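Local coordinates for VMB-1 (Vibrio alginolyticus, PDB 6JV4), which is a subclass B1 metallo-beta-lactamase that probably uses zinc to hydrolyse beta-lactam antibiotics to substituted beta-amino acids, at residues A[15-20]-A[156-161]; A[67-70]-A[74-77]. All coordinates share one frame; numbering follows the deposited sequence.

Both contacts are packing sites of the metallo-beta-lactamase fold, and both lie away from the two-zinc site: H82, H84 and H144 hold one ion, and D86, C163 and H205 the other. Contact 1 pairs residues 15-20, on and after edge strand 13-16 of the seven-stranded sheet, with residues 156-161 of the five-stranded sheet. Contact 2 holds helix 58-70 against strand 74-79 of that same seven-stranded sheet. Their centres are about 17 Å apart. Their nearest atoms are about 7 Å apart, so they do not touch. In the chain, contact 2 falls between the two segments of contact 1. Each combines a small apolar touch with a water bridge to a glutamate.

Contact 1 of 2, residues A[15-20]-A[156-161]; sequences KKLSDN and EKILFG
S18 and E156 meet at the surface, where a water joins their side chains. The nearest direct approach is 3.6 Å, from S18 OG to E156 CG. The water lies 2.6 Å from S18 OG and donates to E156 OE2, also at 2.6 Å. A weak third bond comes from the N20 backbone N, 3.4 Å from the same water, which accepts it. One water thus links a hydroxyl, a carboxylate and a main-chain amide, with no direct hydrogen bond between the segments. The E156 chain bends at its second torsion (82°), so the carboxylate passes beside S18 instead of running on into its hydroxyl. E156 OE2 comes within 4.0 Å of N20 CB. The amide of N20 and the carboxylate stand nearly perpendicular, their planes 79° apart.

Beside this polar patch is a small apolar touch. I158 reaches out with its CD1 end, which lies 4.3 Å from L17 CB. The contact bridges the two sheets of the alpha-beta/beta-alpha sandwich of the metallo-beta-lactamase fold: strand 13-16 is at the edge of one, and strand 158-162 belongs to the other. The chain turns a corner at L17. L17 and S18 form a classic beta bulge against the start of strand 21-30, and both CB atoms point toward segment 156-161. In segment 156-161, K157 and I158 both face L153 in a G1 beta bulge. L200 of strand 200-203 touches both L17 and I158. Further out, K16 NZ forms a salt bridge with D19 OD1 at 2.9 Å. The N20 backbone is hydrogen-bonded to that of I44.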
ATOM      1  N   LYS A  15      -9.228 -10.723  -4.428  1.00 14.73           N
ATOM      2  CA  LYS A  15     -10.387 -10.233  -5.204  1.00 16.54           C
ATOM      3  C   LYS A  15      -9.825  -9.731  -6.517  1.00 16.52           C
ATOM      4  O   LYS A  15      -8.849  -8.981  -6.501  1.00 15.23           O
ATOM      5  CB  LYS A  15     -11.189  -9.144  -4.479  1.00 19.55           C
ATOM      6  CG  LYS A  15     -11.950  -9.667  -3.258  1.00 27.47           C
ATOM      7  CD  LYS A  15     -12.320  -8.621  -2.228  1.00 34.77           C
ATOM      8  CE  LYS A  15     -13.768  -8.195  -2.142  1.00 39.72           C
ATOM      9  NZ  LYS A  15     -13.985  -7.514  -0.831  1.00 37.27           N
ATOM     10  N   LYS A  16     -10.435 -10.114  -7.620  1.00 15.99           N
ATOM     11  CA  LYS A  16     -10.012  -9.590  -8.933  1.00 16.96           C
ATOM     12  C   LYS A  16     -10.619  -8.198  -9.152  1.00 17.09           C
ATOM     13  O   LYS A  16     -11.842  -8.043  -8.970  1.00 18.21           O
ATOM     14  CB  LYS A  16     -10.465 -10.574 -10.000  1.00 18.43           C
ATOM     15  CG  LYS A  16     -10.010 -10.178 -11.388  1.00 21.76           C
ATOM     16  CD  LYS A  16     -10.556 -11.119 -12.453  1.00 25.10           C
ATOM     17  CE  LYS A  16      -9.698 -11.105 -13.692  1.00 31.38           C
ATOM     18  NZ  LYS A  16     -10.433 -11.716 -14.818  1.00 34.26           N
ATOM     19  N   LEU A  17      -9.790  -7.209  -9.458  1.00 15.45           N
ATOM     20  CA  LEU A  17     -10.241  -5.809  -9.707  1.00 16.80           C
ATOM     21  C   LEU A  17     -10.258  -5.626 -11.232  1.00 19.07           C
ATOM     22  O   LEU A  17     -11.120  -4.912 -11.731  1.00 20.35           O
ATOM     23  CB  LEU A  17      -9.339  -4.758  -9.028  1.00 15.83           C
ATOM     24  CG  LEU A  17      -9.223  -4.845  -7.504  1.00 14.65           C
ATOM     25  CD1 LEU A  17      -8.393  -3.684  -6.955  1.00 14.46           C
ATOM     26  CD2 LEU A  17     -10.578  -4.849  -6.838  1.00 15.43           C
ATOM     27  N   SER A  18      -9.341  -6.264 -11.932  1.00 20.55           N
ATOM     28  CA  SER A  18      -9.302  -6.246 -13.418  1.00 20.40           C
ATOM     29  C   SER A  18      -8.480  -7.432 -13.869  1.00 21.08           C
ATOM     30  O   SER A  18      -7.933  -8.128 -13.022  1.00 22.39           O
ATOM     31  CB  SER A  18      -8.756  -4.921 -13.919  1.00 22.91           C
ATOM     32  OG  SER A  18      -7.345  -4.836 -13.677  1.00 25.71           O
ATOM     33  N   ASP A  19      -8.376  -7.696 -15.177  1.00 20.48           N
ATOM     34  CA  ASP A  19      -7.600  -8.850 -15.677  1.00 21.69           C
ATOM     35  C   ASP A  19      -6.175  -8.827 -15.160  1.00 18.92           C
ATOM     36  O   ASP A  19      -5.595  -9.887 -14.996  1.00 20.89           O
ATOM     37  CB  ASP A  19      -7.550  -8.852 -17.211  1.00 28.37           C
ATOM     38  CG  ASP A  19      -8.849  -9.346 -17.804  1.00 30.46           C
ATOM     39  OD1 ASP A  19      -9.587 -10.076 -17.098  1.00 31.27           O
ATOM     40  OD2 ASP A  19      -9.140  -8.947 -18.931  1.00 36.46           O
ATOM     41  N   ASN A  20      -5.618  -7.638 -14.934  1.00 16.95           N
ATOM     42  CA  ASN A  20      -4.183  -7.517 -14.582  1.00 16.12           C
ATOM     43  C   ASN A  20      -4.008  -7.132 -13.094  1.00 13.79           C
ATOM     44  O   ASN A  20      -2.870  -6.918 -12.716  1.00 13.78           O
ATOM     45  CB  ASN A  20      -3.495  -6.523 -15.507  1.00 17.51           C
ATOM     46  CG  ASN A  20      -3.512  -7.024 -16.936  1.00 23.09           C
ATOM     47  OD1 ASN A  20      -3.122  -8.155 -17.187  1.00 23.62           O
ATOM     48  ND2 ASN A  20      -4.003  -6.208 -17.855  1.00 25.37           N
ATOM     49  N   GLU A 156      -5.753   1.196 -15.632  1.00 12.00           N
ATOM     50  CA  GLU A 156      -7.054   0.879 -14.999  1.00 12.18           C
ATOM     51  C   GLU A 156      -7.627   2.052 -14.182  1.00 11.04           C
ATOM     52  O   GLU A 156      -8.773   1.921 -13.675  1.00 12.07           O
ATOM     53  CB  GLU A 156      -6.831  -0.278 -14.033  1.00 12.14           C
ATOM     54  CG  GLU A 156      -6.337  -1.536 -14.697  1.00 12.83           C
ATOM     55  CD  GLU A 156      -4.869  -1.703 -15.026  1.00 14.50           C
ATOM     56  OE1 GLU A 156      -4.042  -0.845 -14.639  1.00 15.09           O
ATOM     57  OE2 GLU A 156      -4.565  -2.683 -15.740  1.00 15.01           O
ATOM     58  N   LYS A 157      -6.873   3.113 -14.014  1.00 10.03           N
ATOM     59  CA  LYS A 157      -7.214   4.300 -13.193  1.00 10.37           C
ATOM     60  C   LYS A 157      -7.480   3.811 -11.761  1.00 10.17           C
ATOM     61  O   LYS A 157      -8.410   4.300 -11.085  1.00 10.87           O
ATOM     62  CB  LYS A 157      -8.418   5.056 -13.760  1.00 11.46           C
ATOM     63  CG  LYS A 157      -8.346   5.399 -15.252  1.00 12.03           C
ATOM     64  CD  LYS A 157      -7.155   6.256 -15.543  1.00 13.18           C
ATOM     65  CE  LYS A 157      -7.018   6.643 -17.008  1.00 14.82           C
ATOM     66  NZ  LYS A 157      -6.680   5.459 -17.824  1.00 14.91           N
ATOM     67  N   ILE A 158      -6.615   2.920 -11.291  1.00  9.60           N
ATOM     68  CA  ILE A 158      -6.664   2.451  -9.883  1.00  9.06           C
ATOM     69  C   ILE A 158      -5.588   3.187  -9.117  1.00  8.44           C
ATOM     70  O   ILE A 158      -4.396   3.096  -9.500  1.00  8.92           O
ATOM     71  CB  ILE A 158      -6.514   0.944  -9.781  1.00  9.05           C
ATOM     72  CG1 ILE A 158      -7.698   0.241 -10.440  1.00  9.71           C
ATOM     73  CG2 ILE A 158      -6.316   0.537  -8.309  1.00  8.97           C
ATOM     74  CD1 ILE A 158      -7.515  -1.229 -10.621  1.00 11.23           C
ATOM     75  N   LEU A 159      -5.978   3.806  -8.016  1.00  7.87           N
ATOM     76  CA  LEU A 159      -4.991   4.446  -7.135  1.00  8.47           C
ATOM     77  C   LEU A 159      -4.897   3.614  -5.857  1.00  7.83           C
ATOM     78  O   LEU A 159      -5.926   3.521  -5.129  1.00  8.04           O
ATOM     79  CB  LEU A 159      -5.449   5.864  -6.794  1.00  8.73           C
ATOM     80  CG  LEU A 159      -4.516   6.565  -5.808  1.00  9.60           C
ATOM     81  CD1 LEU A 159      -3.145   6.772  -6.442  1.00  9.85           C
ATOM     82  CD2 LEU A 159      -5.139   7.910  -5.389  1.00 11.13           C
ATOM     83  N   PHE A 160      -3.756   2.987  -5.610  1.00  7.04           N
ATOM     84  CA  PHE A 160      -3.464   2.330  -4.299  1.00  6.84           C
ATOM     85  C   PHE A 160      -3.018   3.391  -3.315  1.00  6.77           C
ATOM     86  O   PHE A 160      -1.941   3.972  -3.429  1.00  6.53           O
ATOM     87  CB  PHE A 160      -2.401   1.233  -4.389  1.00  6.68           C
ATOM     88  CG  PHE A 160      -2.245   0.528  -3.071  1.00  6.85           C
ATOM     89  CD1 PHE A 160      -3.222  -0.355  -2.649  1.00  7.05           C
ATOM     90  CD2 PHE A 160      -1.172   0.798  -2.242  1.00  6.49           C
ATOM     91  CE1 PHE A 160      -3.118  -0.990  -1.417  1.00  7.35           C
ATOM     92  CE2 PHE A 160      -1.083   0.192  -0.993  1.00  6.84           C
ATOM     93  CZ  PHE A 160      -2.060  -0.687  -0.569  1.00  6.71           C
ATOM     94  N   GLY A 161      -3.899   3.733  -2.384  1.00  6.96           N
ATOM     95  CA  GLY A 161      -3.659   4.771  -1.380  1.00  7.17           C
ATOM     96  C   GLY A 161      -2.865   4.278  -0.182  1.00  7.33           C
ATOM     97  O   GLY A 161      -2.125   5.056   0.447  1.00  7.81           O
TER
HETATM   98  O   HOH W   1      -6.373  -4.551 -16.071  1.00 17.26           O

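Contact 2 of 2, residues A[67-70]-A[74-77]; sequences WIEA and TIKS
A beta-alpha-beta unit made of strand 48-52, helix 58-70 and strand 74-79 contains this contact. Residues 67-70 lie toward the C-terminal end of the helix, and residues 74-77 open the strand that follows after a short link. The helix packs on the strand through I68 and I75, both buried. Their two CD1 methyls meet at 4.2 Å, and the side chains cross at about a right angle. In I75 the CG1 branch is anti to the backbone N (chi1 171°), while CG2 sits between the backbone N and the carbonyl carbon. The two branches therefore serve different neighbours. CD1, at the end of the CG1 branch, goes to I68, and CG2 goes to E69.

E69 is one residue further along the helix and is exposed to solvent. Its CB does not point straight at the strand, but the chain runs extended beyond CG and brings the carboxylate closer. E69 OE2 lies 3.8 Å from I75 CG2, a carboxylate oxygen against a methyl. The same E69 OE2 accepts a hydrogen bond of 2.8 Å from a water. That water in turn accepts one from the I75 backbone N, also at 2.8 Å. The water thus satisfies a main-chain N-H at the start of the strand and links it to the helix. No hydrogen bond joins the segments directly.

I68 also touches A49 and L73, and I75 touches M51 and I99. Strand 74-79 lies parallel between strands 48-52 and 100-104, with the backbones of T74 and K76 hydrogen-bonded to that of A49. On the helix, W67 makes an edge-to-face ring contact with Y22 of strand 21-30.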
ATOM      1  N   TRP A  67       0.148 -18.924  -5.131  1.00 16.83           N
ATOM      2  CA  TRP A  67      -0.975 -18.633  -6.056  1.00 17.19           C
ATOM      3  C   TRP A  67      -0.453 -17.995  -7.328  1.00 17.25           C
ATOM      4  O   TRP A  67      -0.892 -18.424  -8.422  1.00 17.35           O
ATOM      5  CB  TRP A  67      -2.007 -17.731  -5.401  1.00 18.18           C
ATOM      6  CG  TRP A  67      -3.129 -17.323  -6.294  1.00 20.25           C
ATOM      7  CD1 TRP A  67      -4.297 -17.991  -6.508  1.00 21.71           C
ATOM      8  CD2 TRP A  67      -3.236 -16.083  -7.015  1.00 20.25           C
ATOM      9  NE1 TRP A  67      -5.120 -17.256  -7.327  1.00 22.64           N
ATOM     10  CE2 TRP A  67      -4.487 -16.092  -7.667  1.00 22.60           C
ATOM     11  CE3 TRP A  67      -2.380 -15.000  -7.210  1.00 21.75           C
ATOM     12  CZ2 TRP A  67      -4.919 -15.037  -8.471  1.00 24.55           C
ATOM     13  CZ3 TRP A  67      -2.800 -13.964  -8.020  1.00 23.05           C
ATOM     14  CH2 TRP A  67      -4.043 -13.991  -8.652  1.00 24.08           C
ATOM     15  N   ILE A  68       0.451 -17.021  -7.198  1.00 15.17           N
ATOM     16  CA  ILE A  68       1.053 -16.340  -8.383  1.00 16.36           C
ATOM     17  C   ILE A  68       1.743 -17.389  -9.263  1.00 17.91           C
ATOM     18  O   ILE A  68       1.484 -17.410 -10.476  1.00 18.16           O
ATOM     19  CB  ILE A  68       2.003 -15.210  -7.954  1.00 14.98           C
ATOM     20  CG1 ILE A  68       1.208 -14.068  -7.310  1.00 15.36           C
ATOM     21  CG2 ILE A  68       2.826 -14.712  -9.139  1.00 15.55           C
ATOM     22  CD1 ILE A  68       2.090 -13.022  -6.691  1.00 16.02           C
ATOM     23  N   GLU A  69       2.621 -18.194  -8.674  1.00 18.93           N
ATOM     24  CA  GLU A  69       3.418 -19.178  -9.440  1.00 21.38           C
ATOM     25  C   GLU A  69       2.485 -20.234 -10.053  1.00 25.58           C
ATOM     26  O   GLU A  69       2.767 -20.628 -11.204  1.00 26.58           O
ATOM     27  CB  GLU A  69       4.520 -19.726  -8.539  1.00 22.07           C
ATOM     28  CG  GLU A  69       5.551 -18.663  -8.197  1.00 22.56           C
ATOM     29  CD  GLU A  69       6.775 -19.109  -7.407  1.00 26.64           C
ATOM     30  OE1 GLU A  69       6.742 -20.197  -6.823  1.00 28.01           O
ATOM     31  OE2 GLU A  69       7.750 -18.330  -7.338  1.00 27.79           O
ATOM     32  N   ALA A  70       1.419 -20.649  -9.368  1.00 24.38           N
ATOM     33  CA  ALA A  70       0.449 -21.653  -9.881  1.00 26.55           C
ATOM     34  C   ALA A  70      -0.322 -21.086 -11.077  1.00 29.33           C
ATOM     35  O   ALA A  70      -0.930 -21.885 -11.812  1.00 30.46           O
ATOM     36  CB  ALA A  70      -0.497 -22.141  -8.813  1.00 26.31           C
ATOM     37  N   THR A  74       5.828 -15.342 -12.903  1.00 19.94           N
ATOM     38  CA  THR A  74       7.065 -15.102 -12.129  1.00 21.09           C
ATOM     39  C   THR A  74       6.844 -13.872 -11.228  1.00 22.06           C
ATOM     40  O   THR A  74       6.538 -12.785 -11.761  1.00 20.04           O
ATOM     41  CB  THR A  74       8.264 -14.837 -13.035  1.00 23.01           C
ATOM     42  OG1 THR A  74       8.374 -16.029 -13.805  1.00 28.72           O
ATOM     43  CG2 THR A  74       9.564 -14.639 -12.295  1.00 27.52           C
ATOM     44  N   ILE A  75       7.063 -14.028  -9.932  1.00 21.07           N
ATOM     45  CA  ILE A  75       7.008 -12.866  -9.007  1.00 20.65           C
ATOM     46  C   ILE A  75       8.339 -12.118  -9.133  1.00 20.05           C
ATOM     47  O   ILE A  75       9.373 -12.619  -8.650  1.00 20.73           O
ATOM     48  CB  ILE A  75       6.616 -13.337  -7.593  1.00 23.25           C
ATOM     49  CG1 ILE A  75       6.773 -12.187  -6.590  1.00 24.10           C
ATOM     50  CG2 ILE A  75       7.397 -14.581  -7.149  1.00 27.64           C
ATOM     51  CD1 ILE A  75       5.798 -11.078  -6.784  1.00 26.56           C
ATOM     52  N   LYS A  76       8.309 -10.957  -9.775  1.00 18.01           N
ATOM     53  CA  LYS A  76       9.485 -10.154 -10.188  1.00 18.65           C
ATOM     54  C   LYS A  76       9.894  -9.169  -9.097  1.00 18.25           C
ATOM     55  O   LYS A  76      11.108  -8.969  -8.857  1.00 17.03           O
ATOM     56  CB  LYS A  76       9.218  -9.351 -11.468  1.00 23.94           C
ATOM     57  CG  LYS A  76       9.533 -10.118 -12.741  1.00 30.89           C
ATOM     58  CD  LYS A  76      11.011 -10.467 -12.868  1.00 36.20           C
ATOM     59  CE  LYS A  76      11.308 -11.328 -14.074  1.00 41.26           C
ATOM     60  NZ  LYS A  76      12.760 -11.602 -14.186  1.00 45.38           N
ATOM     61  N   SER A  77       8.935  -8.478  -8.505  1.00 15.18           N
ATOM     62  CA  SER A  77       9.333  -7.440  -7.535  1.00 13.32           C
ATOM     63  C   SER A  77       8.140  -7.087  -6.668  1.00 13.42           C
ATOM     64  O   SER A  77       7.040  -7.451  -7.004  1.00 12.33           O
ATOM     65  CB  SER A  77       9.888  -6.226  -8.225  1.00 13.42           C
ATOM     66  OG  SER A  77       8.849  -5.504  -8.900  1.00 13.80           O
TER
HETATM   67  O   HOH W   2       8.340 -16.491  -9.305  1.00 25.55           O